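Local coordinates for probable mannosyltransferase KTR4 (Saccharomyces cerevisiae, PDB 5A07), which is a probable mannosyltransferase of the GT-A glycosyltransferase clan, modelled with guanosine-5'-diphosphate and a manganese ion bound, at residues D61-N66 with K297-N302; E127-K132 with Y238-Y243; Y225-R230 with D244-M249; N261-P266 with P303-Y308. All coordinates share one frame; numbering follows the deposited sequence.

Contact 1: D61-N66 with K297-N302; sequences DTFDPN and KDNSQN. With ACT (acetate ion), chain H.
Phe63 lays its ring against the backbone of Ser300, whose CA sits over one face, 4.0 Å from the ring centroid and 27° off the ring normal, a CH-pi contact. Ser300 CB covers the same ring nearer its rim, 4.0 Å from Phe63 CD1. At the far end of the ring the amide of Asn299 comes in obliquely, its plane 82° from that of the phenyl group, with ND2 3.7 Å from Phe63 CZ; this amide is itself held by Tyr58 O. With Phe63 CG between its own backbone N and carbonyl carbon (chi1 62°), the ring starts out toward the loop. Next to the ring, Pro65 presents CA to Ser300 O at 3.5 Å, a CA-H...O contact to a carbonyl that is buried here and has no hydrogen-bond partner. One water ties the two backbones by donating to Pro65 O and Gln301 O. The contact thus joins the start of helix 65-80 to the loop between helices 293-297 and 303-308. Asp64 is the N-cap of the former helix, its OD1 accepting from Asn66 N at 3.0 Å. On the loop side an Asx turn shapes the chain: Asp298 OD1 takes both Ser300 N and Ser300 OG, the hydroxyl at 2.7 Å on its syn lone pair and the N-H from above the carboxylate plane. Asp298 OD2 is bonded in turn to Thr420 OG1, and Gln301 reaches Asn72 of helix 65-80.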
# COMPACT_ATOMS: atom_id res chain seq x y z
N ASP B 61 -26.05 -15.90 -2.53
CA ASP B 61 -26.42 -17.27 -2.19
C ASP B 61 -25.83 -18.41 -2.99
O ASP B 61 -26.35 -19.51 -2.97
CB ASP B 61 -27.97 -17.44 -2.23
CG ASP B 61 -28.70 -16.35 -1.46
OD1 ASP B 61 -28.15 -15.83 -0.46
OD2 ASP B 61 -29.82 -16.00 -1.87
N THR B 62 -24.76 -18.19 -3.73
CA THR B 62 -24.14 -19.29 -4.44
C THR B 62 -22.82 -19.63 -3.78
O THR B 62 -21.97 -20.27 -4.39
CB THR B 62 -23.86 -18.88 -5.88
OG1 THR B 62 -23.01 -17.73 -5.90
CG2 THR B 62 -25.19 -18.50 -6.57
N PHE B 63 -22.63 -19.16 -2.54
CA PHE B 63 -21.34 -19.33 -1.83
C PHE B 63 -21.63 -19.27 -0.34
O PHE B 63 -22.60 -18.65 0.05
CB PHE B 63 -20.31 -18.26 -2.26
CG PHE B 63 -20.73 -16.82 -1.93
CD1 PHE B 63 -20.41 -16.26 -0.71
CD2 PHE B 63 -21.37 -16.06 -2.86
CE1 PHE B 63 -20.76 -14.96 -0.43
CE2 PHE B 63 -21.75 -14.77 -2.59
CZ PHE B 63 -21.43 -14.22 -1.35
N ASP B 64 -20.81 -19.94 0.46
CA ASP B 64 -20.81 -19.82 1.91
C ASP B 64 -19.45 -19.18 2.33
O ASP B 64 -18.40 -19.79 2.06
CB ASP B 64 -20.91 -21.20 2.52
CG ASP B 64 -20.81 -21.20 4.06
OD1 ASP B 64 -20.59 -20.15 4.71
OD2 ASP B 64 -20.94 -22.30 4.63
N PRO B 65 -19.48 -17.98 2.94
CA PRO B 65 -18.27 -17.27 3.38
C PRO B 65 -17.32 -18.09 4.23
O PRO B 65 -16.15 -17.86 4.18
CB PRO B 65 -18.81 -16.08 4.15
CG PRO B 65 -20.19 -15.84 3.61
CD PRO B 65 -20.71 -17.16 3.17
N ASN B 66 -17.80 -19.07 4.98
CA ASN B 66 -16.90 -19.92 5.74
C ASN B 66 -16.16 -20.87 4.89
O ASN B 66 -15.01 -21.16 5.18
CB ASN B 66 -17.64 -20.74 6.81
CG ASN B 66 -18.29 -19.88 7.84
OD1 ASN B 66 -17.69 -18.99 8.39
ND2 ASN B 66 -19.54 -20.15 8.10
N LYS B 297 -14.40 -6.22 -6.56
CA LYS B 297 -15.80 -6.65 -6.56
C LYS B 297 -16.04 -7.97 -5.88
O LYS B 297 -17.17 -8.44 -5.86
CB LYS B 297 -16.29 -6.73 -8.00
CG LYS B 297 -16.20 -5.48 -8.79
CD LYS B 297 -16.99 -4.31 -8.25
CE LYS B 297 -18.45 -4.67 -8.01
NZ LYS B 297 -19.27 -3.46 -7.55
N ASP B 298 -15.02 -8.56 -5.23
CA ASP B 298 -15.15 -9.84 -4.60
C ASP B 298 -15.94 -9.75 -3.33
O ASP B 298 -15.47 -9.22 -2.29
CB ASP B 298 -13.79 -10.50 -4.29
CG ASP B 298 -13.93 -11.99 -3.97
OD1 ASP B 298 -15.07 -12.47 -3.77
OD2 ASP B 298 -12.90 -12.68 -3.78
N ASN B 299 -17.14 -10.34 -3.35
CA ASN B 299 -18.06 -10.24 -2.23
C ASN B 299 -18.13 -11.52 -1.46
O ASN B 299 -18.90 -11.64 -0.49
CB ASN B 299 -19.48 -9.88 -2.75
CG ASN B 299 -19.98 -10.87 -3.79
OD1 ASN B 299 -19.29 -11.20 -4.73
ND2 ASN B 299 -21.21 -11.31 -3.63
N SER B 300 -17.30 -12.49 -1.81
CA SER B 300 -17.49 -13.82 -1.28
C SER B 300 -16.95 -14.15 0.12
O SER B 300 -17.46 -15.10 0.75
CB SER B 300 -16.98 -14.86 -2.28
OG SER B 300 -15.59 -14.77 -2.53
N GLN B 301 -15.87 -13.47 0.55
CA GLN B 301 -15.34 -13.75 1.83
C GLN B 301 -15.95 -12.88 2.90
O GLN B 301 -16.21 -13.39 3.97
CB GLN B 301 -13.82 -13.51 1.86
CG GLN B 301 -13.16 -13.92 3.15
CD GLN B 301 -11.63 -13.90 3.01
OE1 GLN B 301 -11.04 -14.74 2.31
NE2 GLN B 301 -10.98 -12.96 3.67
N ASN B 302 -16.14 -11.60 2.62
CA ASN B 302 -16.74 -10.60 3.53
C ASN B 302 -17.89 -9.86 2.84
O ASN B 302 -17.80 -8.67 2.54
CB ASN B 302 -15.72 -9.57 4.01
CG ASN B 302 -14.72 -10.16 4.91
OD1 ASN B 302 -15.05 -10.79 5.90
ND2 ASN B 302 -13.50 -10.11 4.52
C ACT H . -23.10 -3.44 -6.92
O ACT H . -23.13 -4.59 -6.41
OXT ACT H . -22.09 -2.92 -7.47
CH3 ACT H . -24.37 -2.60 -6.88
O HOH W 1 -15.30 -15.53 5.33

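Contact 2: E127-K132 with Y238-Y243; sequences EEEYNK and YCKINY
Glu129 O accepts a hydrogen bond from Ile241 N at 2.9 Å, nearly straight at the hydrogen (165°) and in line with the carbonyl, while Lys240 CA makes a CA-H...O contact to the same oxygen at 3.4 Å. This carbonyl belongs to the last part of helix 116-131, where the backbone widens into a pi-type turn at 127-131, and its partner lies in the loop between strand 236-237 and helix 245-251 of the GT-A fold. One residue on, a water donates to both Tyr130 O and Ile241 O, a second link between the backbones. The Glu129 side chain, bent at chi2 (-52°), folds over the loop: CB lies 3.5 Å from Cys239 O, and OE1 packs against Lys240 CG without a hydrogen bond to Lys240 N. Cys239 is fixed by its disulfide to Cys397. Tyr130 supplies the apolar part of the contact. With CG anti to the backbone N (chi1 177°) its ring starts out toward the loop, where CD1 meets Ile241 CG2 at 3.7 Å, the two side chains crossing at a slant. That methyl also lies above one face of the Tyr243 ring, toward its rim. The Tyr130 hydroxyl is bonded to Val245 N, at the start of helix 245-251. At the rim of the Tyr130 ring and in its plane, Tyr243 O comes within 3.2 Å of CE1.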
# COMPACT_ATOMS: atom_id res chain seq x y z
N GLU B 127 18.25 -1.60 6.67
CA GLU B 127 19.67 -1.55 6.27
C GLU B 127 20.26 -3.00 6.25
O GLU B 127 20.94 -3.41 5.29
CB GLU B 127 20.47 -0.71 7.26
CG GLU B 127 20.33 0.80 7.05
CD GLU B 127 21.09 1.33 5.84
OE1 GLU B 127 22.26 0.90 5.67
OE2 GLU B 127 20.57 2.19 5.09
N GLU B 128 20.00 -3.72 7.31
CA GLU B 128 20.58 -5.06 7.48
C GLU B 128 20.07 -6.02 6.39
O GLU B 128 20.83 -6.81 5.86
CB GLU B 128 20.22 -5.61 8.85
CG GLU B 128 20.68 -7.05 9.18
CD GLU B 128 22.19 -7.28 8.93
OE1 GLU B 128 22.99 -6.32 8.95
OE2 GLU B 128 22.60 -8.41 8.62
N GLU B 129 18.80 -5.94 6.02
CA GLU B 129 18.26 -6.90 5.08
C GLU B 129 18.40 -6.44 3.63
O GLU B 129 18.24 -7.23 2.73
CB GLU B 129 16.77 -7.16 5.36
CG GLU B 129 16.48 -7.70 6.77
CD GLU B 129 17.30 -8.97 7.19
OE1 GLU B 129 17.72 -9.76 6.32
OE2 GLU B 129 17.61 -9.13 8.42
N TYR B 130 18.63 -5.14 3.42
CA TYR B 130 18.65 -4.57 2.07
C TYR B 130 19.64 -3.43 1.82
O TYR B 130 20.63 -3.56 1.05
CB TYR B 130 17.24 -4.13 1.65
CG TYR B 130 17.24 -3.46 0.27
CD1 TYR B 130 17.52 -4.18 -0.87
CD2 TYR B 130 17.03 -2.11 0.11
CE1 TYR B 130 17.54 -3.62 -2.11
CE2 TYR B 130 17.05 -1.48 -1.17
CZ TYR B 130 17.32 -2.26 -2.27
OH TYR B 130 17.31 -1.74 -3.53
N ASN B 131 19.38 -2.31 2.46
CA ASN B 131 19.98 -1.08 2.02
C ASN B 131 21.48 -0.90 2.28
O ASN B 131 22.09 -0.10 1.64
CB ASN B 131 19.20 0.13 2.55
CG ASN B 131 19.34 1.37 1.63
OD1 ASN B 131 19.47 1.27 0.42
ND2 ASN B 131 19.42 2.56 2.26
N LYS B 132 22.07 -1.70 3.17
CA LYS B 132 23.49 -1.59 3.42
C LYS B 132 24.25 -1.98 2.17
O LYS B 132 25.37 -1.54 2.00
CB LYS B 132 23.94 -2.46 4.59
CG LYS B 132 23.96 -3.96 4.27
CD LYS B 132 24.32 -4.77 5.50
CE LYS B 132 24.32 -6.26 5.18
NZ LYS B 132 24.61 -6.96 6.46
N TYR B 238 12.62 -9.47 7.52
CA TYR B 238 13.15 -10.80 7.91
C TYR B 238 14.07 -11.44 6.93
O TYR B 238 14.77 -12.40 7.35
CB TYR B 238 12.01 -11.81 8.19
CG TYR B 238 11.07 -11.35 9.27
CD1 TYR B 238 11.51 -11.25 10.63
CD2 TYR B 238 9.77 -11.02 9.00
CE1 TYR B 238 10.66 -10.76 11.64
CE2 TYR B 238 8.93 -10.57 10.02
CZ TYR B 238 9.39 -10.47 11.34
OH TYR B 238 8.53 -9.99 12.27
N CYS B 239 14.14 -10.96 5.68
CA CYS B 239 14.82 -11.70 4.65
C CYS B 239 15.71 -10.83 3.83
O CYS B 239 15.35 -9.73 3.43
CB CYS B 239 13.79 -12.37 3.72
SG CYS B 239 12.54 -13.36 4.55
N LYS B 240 16.88 -11.37 3.50
CA LYS B 240 17.83 -10.64 2.71
C LYS B 240 17.35 -10.44 1.26
O LYS B 240 16.94 -11.39 0.60
CB LYS B 240 19.15 -11.37 2.67
CG LYS B 240 19.89 -11.23 3.99
CD LYS B 240 21.37 -11.51 3.87
CE LYS B 240 21.89 -12.04 5.22
NZ LYS B 240 21.83 -13.51 5.16
N ILE B 241 17.54 -9.23 0.79
CA ILE B 241 17.20 -8.85 -0.56
C ILE B 241 18.46 -8.43 -1.26
O ILE B 241 19.04 -7.39 -0.93
CB ILE B 241 16.19 -7.71 -0.57
CG1 ILE B 241 14.94 -8.15 0.16
CG2 ILE B 241 15.88 -7.24 -2.03
CD1 ILE B 241 14.11 -9.22 -0.58
N ASN B 242 18.89 -9.24 -2.24
CA ASN B 242 20.19 -9.09 -2.88
C ASN B 242 20.16 -8.57 -4.35
O ASN B 242 21.07 -8.82 -5.13
CB ASN B 242 20.91 -10.43 -2.80
CG ASN B 242 21.38 -10.70 -1.41
OD1 ASN B 242 21.98 -9.86 -0.78
ND2 ASN B 242 21.13 -11.86 -0.93
N TYR B 243 19.13 -7.85 -4.69
CA TYR B 243 19.00 -7.13 -5.94
C TYR B 243 18.45 -5.77 -5.63
O TYR B 243 17.77 -5.59 -4.63
CB TYR B 243 18.09 -7.86 -6.94
CG TYR B 243 16.67 -8.11 -6.45
CD1 TYR B 243 16.40 -9.17 -5.65
CD2 TYR B 243 15.66 -7.22 -6.77
CE1 TYR B 243 15.13 -9.38 -5.17
CE2 TYR B 243 14.40 -7.41 -6.31
CZ TYR B 243 14.13 -8.50 -5.51
OH TYR B 243 12.89 -8.71 -5.04
O HOH W 2 21.11 -6.34 0.56

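Contact 3: Y225-R230 with D244-M249; sequences YKYVWR and DVFQFM
Strand 227-230 of the central mixed sheet is covered here by the first turn of helix 245-251, with Tyr227 and Trp229 directed at the helix and Phe246 filling the space between them. Tyr227 CB sits over one face of the Phe246 ring, 3.9 Å from its centroid, a CH-pi contact whose closest atom pair is CB to Phe246 CD1 at 3.5 Å. The two rings are nearly parallel, with planes 16° apart, but slid so far that they barely overlap, their centroids being 5.6 Å apart. Instead, Phe246 O lies above one face of the Tyr227 ring and Lys226 CG above the opposite one. The tip of Phe246 reaches the strand backbone: Trp229 N is at its edge and in its plane, 3.7 Å from CZ. This is strand-to-helix packing within a GT-A domain, the segment axes 9.8 Å apart and inclined at 128°. On the flanks, Met249 CB touches Tyr227 CE1, and Val245 CG2 meets Trp229 CZ3 at 3.9 Å, where the two side chains cross at about a right angle. Trp229 CG is anti to its backbone N (chi1 -177°), which starts the indole toward the helix; its side chain also touches Leu126 and Ile323. Asp244 is the N-cap of the helix, its OD1 accepting from Gln247 N at 3.0 Å from above the carboxylate plane, while OD2 is bonded to Tyr136 OH and Gly101 N.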
# COMPACT_ATOMS: atom_id res chain seq x y z
N TYR B 225 12.85 12.61 -7.27
CA TYR B 225 12.82 11.12 -7.27
C TYR B 225 11.66 10.61 -8.13
O TYR B 225 10.59 11.20 -8.13
CB TYR B 225 12.67 10.60 -5.86
CG TYR B 225 13.80 10.92 -4.92
CD1 TYR B 225 15.04 10.44 -5.14
CD2 TYR B 225 13.61 11.78 -3.89
CE1 TYR B 225 16.08 10.71 -4.27
CE2 TYR B 225 14.63 12.09 -3.02
CZ TYR B 225 15.86 11.54 -3.21
OH TYR B 225 16.86 11.88 -2.33
N LYS B 226 11.89 9.43 -8.73
CA LYS B 226 10.87 8.67 -9.42
C LYS B 226 10.22 7.59 -8.50
O LYS B 226 9.02 7.27 -8.66
CB LYS B 226 11.51 7.98 -10.66
CG LYS B 226 10.53 7.13 -11.46
CD LYS B 226 11.15 6.66 -12.74
CE LYS B 226 10.31 5.64 -13.50
NZ LYS B 226 8.94 6.08 -13.79
N TYR B 227 10.99 7.07 -7.54
CA TYR B 227 10.52 5.93 -6.70
C TYR B 227 10.64 6.27 -5.25
O TYR B 227 11.64 6.93 -4.86
CB TYR B 227 11.37 4.73 -6.94
CG TYR B 227 11.23 4.12 -8.30
CD1 TYR B 227 10.10 3.37 -8.64
CD2 TYR B 227 12.18 4.34 -9.27
CE1 TYR B 227 9.95 2.83 -9.88
CE2 TYR B 227 12.03 3.78 -10.52
CZ TYR B 227 10.93 3.00 -10.83
OH TYR B 227 10.76 2.45 -12.12
N VAL B 228 9.71 5.74 -4.45
CA VAL B 228 9.83 5.82 -3.00
C VAL B 228 9.62 4.42 -2.49
O VAL B 228 8.82 3.63 -3.05
CB VAL B 228 8.86 6.79 -2.28
CG1 VAL B 228 9.03 8.28 -2.73
CG2 VAL B 228 7.48 6.37 -2.44
N TRP B 229 10.36 4.09 -1.43
CA TRP B 229 10.07 2.98 -0.58
C TRP B 229 9.55 3.63 0.71
O TRP B 229 10.35 4.19 1.48
CB TRP B 229 11.37 2.19 -0.37
CG TRP B 229 11.27 0.94 0.45
CD1 TRP B 229 10.49 0.74 1.55
CD2 TRP B 229 12.03 -0.25 0.26
NE1 TRP B 229 10.68 -0.56 2.05
CE2 TRP B 229 11.62 -1.18 1.27
CE3 TRP B 229 13.02 -0.63 -0.65
CZ2 TRP B 229 12.18 -2.45 1.37
CZ3 TRP B 229 13.51 -1.90 -0.61
CH2 TRP B 229 13.08 -2.82 0.40
N ARG B 230 8.28 3.49 1.00
CA ARG B 230 7.69 3.92 2.26
C ARG B 230 8.06 3.02 3.43
O ARG B 230 7.78 1.82 3.39
CB ARG B 230 6.19 4.02 2.14
CG ARG B 230 5.46 4.44 3.42
CD ARG B 230 4.05 4.72 3.00
NE ARG B 230 3.16 4.81 4.11
CZ ARG B 230 1.88 5.04 3.97
NH1 ARG B 230 1.34 5.25 2.78
NH2 ARG B 230 1.12 5.09 5.03
N ASP B 244 18.75 -4.83 -6.50
CA ASP B 244 18.24 -3.44 -6.42
C ASP B 244 16.75 -3.41 -6.75
O ASP B 244 16.35 -3.73 -7.86
CB ASP B 244 19.03 -2.56 -7.35
CG ASP B 244 18.73 -1.08 -7.23
OD1 ASP B 244 17.54 -0.68 -7.13
OD2 ASP B 244 19.69 -0.28 -7.19
N VAL B 245 15.93 -3.09 -5.76
CA VAL B 245 14.50 -3.18 -5.86
C VAL B 245 13.93 -2.14 -6.78
O VAL B 245 13.10 -2.44 -7.63
CB VAL B 245 13.87 -3.08 -4.44
CG1 VAL B 245 12.37 -2.93 -4.48
CG2 VAL B 245 14.19 -4.32 -3.65
N PHE B 246 14.41 -0.92 -6.66
CA PHE B 246 13.97 0.12 -7.63
C PHE B 246 14.34 -0.22 -9.06
O PHE B 246 13.54 -0.01 -9.98
CB PHE B 246 14.50 1.50 -7.26
CG PHE B 246 14.10 2.02 -5.91
CD1 PHE B 246 12.83 1.90 -5.45
CD2 PHE B 246 14.98 2.74 -5.15
CE1 PHE B 246 12.45 2.46 -4.26
CE2 PHE B 246 14.60 3.28 -3.92
CZ PHE B 246 13.31 3.13 -3.49
N GLN B 247 15.51 -0.74 -9.27
CA GLN B 247 15.92 -1.13 -10.65
C GLN B 247 15.10 -2.31 -11.15
O GLN B 247 14.83 -2.39 -12.32
CB GLN B 247 17.45 -1.43 -10.78
CG GLN B 247 18.33 -0.21 -10.49
CD GLN B 247 18.29 0.87 -11.58
OE1 GLN B 247 17.30 1.07 -12.21
NE2 GLN B 247 19.41 1.57 -11.76
N PHE B 248 14.73 -3.26 -10.26
CA PHE B 248 13.84 -4.31 -10.63
C PHE B 248 12.51 -3.76 -11.11
O PHE B 248 11.98 -4.16 -12.16
CB PHE B 248 13.64 -5.30 -9.49
CG PHE B 248 12.49 -6.20 -9.69
CD1 PHE B 248 12.63 -7.36 -10.42
CD2 PHE B 248 11.23 -5.88 -9.16
CE1 PHE B 248 11.55 -8.20 -10.68
CE2 PHE B 248 10.13 -6.73 -9.37
CZ PHE B 248 10.28 -7.88 -10.16
N MET B 249 12.00 -2.77 -10.39
CA MET B 249 10.70 -2.16 -10.77
C MET B 249 10.81 -1.52 -12.17
O MET B 249 9.93 -1.66 -13.03
CB MET B 249 10.28 -1.04 -9.80
CG MET B 249 10.15 -1.35 -8.32
SD MET B 249 8.85 -2.47 -8.06
CE MET B 249 7.44 -1.32 -8.09

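Contact 4: N261-P266 with P303-Y308; sequences NLYDSP and PKNYDY. With ACT (acetate ion), chain H.
The chain leaving sheet strand 256-262 of the GT-A fold rests here on the short helix 303-308, which offers Asn305 and Tyr308 on the facing side. Pro266 and Asn305 carry most of the contact. Pro266 CG bears on the side-chain amide of Asn305, 3.5 Å from that residue's CG, and the two side chains cross at a slant. With CG anti to its carbonyl carbon (chi1 -70°), Asn305 brings that atom against the proline, and the amide lies between Pro266 and Tyr263, its plane 90° from the tyrosine ring. Tyr308, about one turn further along the helix, also meets the proline: its CD1 is 3.6 Å from Pro266 CB. Just before the proline the chain is held by Asp264, whose OD1 accepts from Ser265 N at 2.8 Å on the anti side of the carboxylate, while Asp264 N donates to Thr314 OG1. The Asp264 side chain is about 9 Å from the bound guanosine-5'-diphosphate. The Tyr306 hydroxyl meets an acetate ion, probably from the crystallisation liquor, and is also bonded to Lys297 NZ. Beside the proline-tyrosine contact, Pro266 O approaches Tyr308 CE1 to 3.3 Å.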
# COMPACT_ATOMS: atom_id res chain seq x y z
N ASN B 261 -2.14 -7.54 1.73
CA ASN B 261 -3.35 -7.18 0.95
C ASN B 261 -4.53 -7.53 1.84
O ASN B 261 -4.73 -8.69 2.15
CB ASN B 261 -3.28 -8.04 -0.33
CG ASN B 261 -4.25 -7.63 -1.39
OD1 ASN B 261 -5.48 -7.52 -1.15
ND2 ASN B 261 -3.73 -7.46 -2.60
N LEU B 262 -5.31 -6.55 2.25
CA LEU B 262 -6.27 -6.67 3.30
C LEU B 262 -7.66 -6.08 2.95
O LEU B 262 -7.80 -5.22 2.10
CB LEU B 262 -5.82 -5.87 4.57
CG LEU B 262 -4.44 -6.13 5.20
CD1 LEU B 262 -4.23 -5.24 6.44
CD2 LEU B 262 -4.32 -7.59 5.57
N TYR B 263 -8.61 -6.50 3.72
CA TYR B 263 -9.92 -5.87 3.79
C TYR B 263 -9.78 -4.65 4.72
O TYR B 263 -9.00 -4.66 5.66
CB TYR B 263 -10.96 -6.82 4.32
CG TYR B 263 -11.36 -7.87 3.33
CD1 TYR B 263 -10.58 -9.02 3.16
CD2 TYR B 263 -12.44 -7.69 2.51
CE1 TYR B 263 -10.93 -10.00 2.20
CE2 TYR B 263 -12.78 -8.65 1.50
CZ TYR B 263 -12.02 -9.81 1.38
OH TYR B 263 -12.32 -10.75 0.38
N ASP B 264 -10.61 -3.66 4.48
CA ASP B 264 -10.67 -2.53 5.34
C ASP B 264 -11.94 -2.54 6.20
O ASP B 264 -12.86 -3.28 5.98
CB ASP B 264 -10.62 -1.25 4.50
CG ASP B 264 -9.84 -0.09 5.20
OD1 ASP B 264 -9.75 -0.06 6.42
OD2 ASP B 264 -9.33 0.79 4.54
N SER B 265 -11.95 -1.63 7.17
CA SER B 265 -13.11 -1.37 8.00
C SER B 265 -14.11 -0.56 7.20
O SER B 265 -13.85 0.62 6.83
CB SER B 265 -12.63 -0.61 9.25
OG SER B 265 -13.76 -0.12 9.90
N PRO B 266 -15.26 -1.18 6.82
CA PRO B 266 -16.15 -0.51 5.86
C PRO B 266 -16.71 0.85 6.39
O PRO B 266 -16.97 1.74 5.64
CB PRO B 266 -17.31 -1.49 5.67
CG PRO B 266 -16.89 -2.76 6.31
CD PRO B 266 -15.72 -2.52 7.20
N PRO B 303 -19.03 -10.56 2.65
CA PRO B 303 -20.14 -9.98 1.93
C PRO B 303 -20.72 -8.74 2.62
O PRO B 303 -21.26 -7.85 1.95
CB PRO B 303 -21.19 -11.12 1.89
CG PRO B 303 -20.73 -12.14 2.86
CD PRO B 303 -19.24 -11.99 2.91
N LYS B 304 -20.60 -8.67 3.92
CA LYS B 304 -21.14 -7.49 4.63
C LYS B 304 -20.35 -6.27 4.34
O LYS B 304 -20.90 -5.16 4.34
CB LYS B 304 -21.11 -7.69 6.13
CG LYS B 304 -21.95 -8.84 6.63
CD LYS B 304 -21.46 -9.18 8.04
CE LYS B 304 -22.41 -8.71 9.11
NZ LYS B 304 -23.04 -9.94 9.66
N ASN B 305 -19.03 -6.44 4.06
CA ASN B 305 -18.23 -5.25 3.58
C ASN B 305 -18.72 -4.69 2.28
O ASN B 305 -18.82 -3.48 2.08
CB ASN B 305 -16.71 -5.58 3.42
CG ASN B 305 -16.00 -5.80 4.73
OD1 ASN B 305 -14.78 -5.46 4.92
ND2 ASN B 305 -16.66 -6.42 5.61
N TYR B 306 -18.96 -5.60 1.35
CA TYR B 306 -19.40 -5.26 0.04
C TYR B 306 -20.80 -4.59 0.06
O TYR B 306 -21.05 -3.62 -0.64
CB TYR B 306 -19.49 -6.57 -0.77
CG TYR B 306 -19.90 -6.31 -2.21
CD1 TYR B 306 -21.22 -6.19 -2.60
CD2 TYR B 306 -18.97 -6.20 -3.18
CE1 TYR B 306 -21.58 -5.97 -3.89
CE2 TYR B 306 -19.31 -6.01 -4.48
CZ TYR B 306 -20.62 -5.92 -4.85
OH TYR B 306 -20.93 -5.62 -6.17
N ASP B 307 -21.68 -5.11 0.90
CA ASP B 307 -23.03 -4.51 1.03
C ASP B 307 -22.97 -3.17 1.68
O ASP B 307 -23.64 -2.26 1.24
CB ASP B 307 -23.92 -5.36 1.91
CG ASP B 307 -24.34 -6.60 1.24
OD1 ASP B 307 -24.26 -6.71 -0.03
OD2 ASP B 307 -24.73 -7.48 2.01
N TYR B 308 -22.13 -3.02 2.71
CA TYR B 308 -22.07 -1.72 3.36
C TYR B 308 -21.59 -0.61 2.45
O TYR B 308 -22.08 0.50 2.50
CB TYR B 308 -21.21 -1.84 4.63
CG TYR B 308 -21.18 -0.57 5.43
CD1 TYR B 308 -20.31 0.45 5.10
CD2 TYR B 308 -22.06 -0.37 6.50
CE1 TYR B 308 -20.27 1.63 5.81
CE2 TYR B 308 -22.04 0.83 7.21
CZ TYR B 308 -21.14 1.81 6.86
OH TYR B 308 -21.09 3.00 7.53
C ACT H . -23.10 -3.44 -6.92
O ACT H . -23.13 -4.59 -6.41
OXT ACT H . -22.09 -2.92 -7.47
CH3 ACT H . -24.37 -2.60 -6.88

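The four contacts form two touching pairs on opposite sides of the chain's centre. Contacts 2 and 3 are buried and share the region where helix 245-251 begins: Tyr130 of contact 2 also touches residues of contact 3, its ring packing on Trp229. Contact 3 is carried by apolar and aromatic side chains, with no hydrogen bond between its segments, whereas contact 2 adds a direct backbone hydrogen bond and a water. Contacts 1 and 4 lie next to each other along 297-308, Asn299 packing on Tyr306 and both contacts reaching one acetate. Neither has a clear direct hydrogen bond; contact 1 is buried and water-bridged, contact 4 lies at the surface and rests on proline packing.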